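Local coordinates for LanC-like protein GCR2 (Arabidopsis thaliana, PDB 3T33) that binds zinc, belongs to the LanC-like family and may bind abscisic acid and play a role in its signalling, at residues M15-P20 / L356-A361. Numbering follows the deposited sequence.
Sequences MPEFVP and LYRAKA
Y357 reaches out from helix 353-375 to the extended N-terminal chain and meets it with both its ring and its hydroxyl. Its CG stands anti to the backbone N (chi1 173°), on a CB that points to the 15-20 chain, and OH donates a hydrogen bond to the carbonyl O of P16; the modelled distance from OH of Y357 to O of P16, 2.4 Å, is very short and its exact value doubtful. The acceptor lies at the ring edge, near its plane, and the proline ring crosses the tyrosine side chain at about a right angle, with CG of P16 near OH of Y357. F18 holds the other end of the tyrosine: its CA sits over one face of the ring, its CB lies 3.4 Å from CD2 of Y357, and its CD1 comes to 3.3 Å from CB of Y357. The two aromatic planes are inclined at 41°, an oblique pairing. P353 and K354, at the start of the same helix, also touch F18. In the alpha/alpha barrel of LanC-like proteins, this contact sets the loop preceding helix 36-42 against helix 353-375, more than 330 residues further on and well away from the zinc site. A361, one helical turn beyond Y357, receives M15: SD of M15 lies 3.6 Å from O of A361 and 3.8 Å from its CB, while L37 and L326 touch the methionine as well. On the R358 flank the link is ionic: NH2 of R358 forms a salt bridge with OE1 of E17 (3.1 Å), approaching on the syn side with the carboxylate and guanidinium planes 70° apart. A water joins the same OE1 to NE of R358 and also accepts from the backbone N of F18. NH1 of R358 also forms a salt bridge with E319, and W322 gives its indole N-H to OE2 of E17 while making a cation-pi contact with R358.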
# COMPACT_ATOMS: atom_id res chain seq x y z
N MET A 15 -0.09 21.98 9.94
CA MET A 15 -0.48 21.27 11.15
C MET A 15 0.64 21.25 12.23
O MET A 15 1.83 21.18 11.93
CB MET A 15 -0.94 19.85 10.81
CG MET A 15 -2.19 19.84 9.96
SD MET A 15 -2.90 18.21 9.80
CE MET A 15 -1.89 17.71 8.42
N PRO A 16 0.23 21.32 13.48
CA PRO A 16 1.16 21.38 14.63
C PRO A 16 1.98 20.11 14.77
O PRO A 16 1.44 18.99 14.62
CB PRO A 16 0.24 21.56 15.83
CG PRO A 16 -1.16 21.37 15.33
CD PRO A 16 -1.15 21.64 13.85
N GLU A 17 3.27 20.29 15.01
CA GLU A 17 4.17 19.19 15.28
C GLU A 17 3.73 18.46 16.53
O GLU A 17 3.10 19.01 17.44
CB GLU A 17 5.61 19.67 15.46
CG GLU A 17 6.27 20.30 14.21
CD GLU A 17 6.54 19.30 13.05
OE1 GLU A 17 6.73 18.08 13.32
OE2 GLU A 17 6.56 19.75 11.87
N PHE A 18 4.08 17.19 16.58
CA PHE A 18 3.85 16.42 17.77
C PHE A 18 4.58 17.02 19.00
O PHE A 18 5.79 17.35 18.94
CB PHE A 18 4.26 14.98 17.52
CG PHE A 18 4.07 14.11 18.67
CD1 PHE A 18 2.79 13.79 19.11
CD2 PHE A 18 5.16 13.61 19.36
CE1 PHE A 18 2.59 12.98 20.19
CE2 PHE A 18 4.99 12.82 20.45
CZ PHE A 18 3.69 12.51 20.88
N VAL A 19 3.85 17.14 20.11
CA VAL A 19 4.41 17.55 21.43
C VAL A 19 4.53 16.35 22.43
O VAL A 19 3.51 15.85 22.93
CB VAL A 19 3.55 18.72 22.07
CG1 VAL A 19 4.12 19.17 23.42
CG2 VAL A 19 3.40 19.90 21.07
N PRO A 20 5.77 15.87 22.69
CA PRO A 20 6.00 14.70 23.57
C PRO A 20 5.69 15.05 25.02
O PRO A 20 5.11 14.24 25.73
CB PRO A 20 7.50 14.42 23.40
CG PRO A 20 7.91 15.14 22.16
CD PRO A 20 7.05 16.37 22.15
N LEU A 356 3.03 7.91 14.82
CA LEU A 356 1.54 7.76 14.97
C LEU A 356 0.79 9.08 14.87
O LEU A 356 -0.28 9.23 14.17
CB LEU A 356 1.17 7.22 16.33
CG LEU A 356 -0.05 6.31 16.48
CD1 LEU A 356 -0.67 6.46 17.84
CD2 LEU A 356 -1.08 6.41 15.36
N TYR A 357 1.36 10.05 15.57
CA TYR A 357 0.79 11.36 15.50
C TYR A 357 0.75 11.89 14.05
O TYR A 357 -0.21 12.55 13.64
CB TYR A 357 1.55 12.34 16.39
CG TYR A 357 1.05 13.70 16.16
CD1 TYR A 357 -0.18 14.11 16.69
CD2 TYR A 357 1.72 14.55 15.34
CE1 TYR A 357 -0.68 15.38 16.43
CE2 TYR A 357 1.23 15.76 15.07
CZ TYR A 357 0.05 16.19 15.62
OH TYR A 357 -0.37 17.48 15.28
N ARG A 358 1.81 11.66 13.30
CA ARG A 358 1.84 12.09 11.92
C ARG A 358 0.79 11.40 11.05
O ARG A 358 0.18 12.05 10.23
CB ARG A 358 3.25 12.05 11.34
CG ARG A 358 4.10 13.22 11.85
CD ARG A 358 5.54 13.10 11.37
NE ARG A 358 6.32 14.23 11.84
CZ ARG A 358 7.54 14.55 11.44
NH1 ARG A 358 8.17 13.82 10.54
NH2 ARG A 358 8.13 15.60 11.98
N ALA A 359 0.55 10.12 11.30
CA ALA A 359 -0.48 9.37 10.57
C ALA A 359 -1.82 9.91 11.04
O ALA A 359 -2.73 10.15 10.26
CB ALA A 359 -0.39 7.84 10.86
N LYS A 360 -1.91 10.18 12.32
CA LYS A 360 -3.14 10.76 12.85
C LYS A 360 -3.46 12.12 12.22
O LYS A 360 -4.61 12.42 11.88
CB LYS A 360 -3.05 10.80 14.40
CG LYS A 360 -3.99 11.63 15.15
CD LYS A 360 -3.72 11.46 16.68
CE LYS A 360 -4.86 12.06 17.53
NZ LYS A 360 -4.39 12.29 18.92
N ALA A 361 -2.44 12.94 12.02
CA ALA A 361 -2.66 14.25 11.39
C ALA A 361 -3.13 14.08 9.94
O ALA A 361 -4.02 14.78 9.49
CB ALA A 361 -1.39 15.10 11.44
O HOH W 1 5.56 15.97 14.39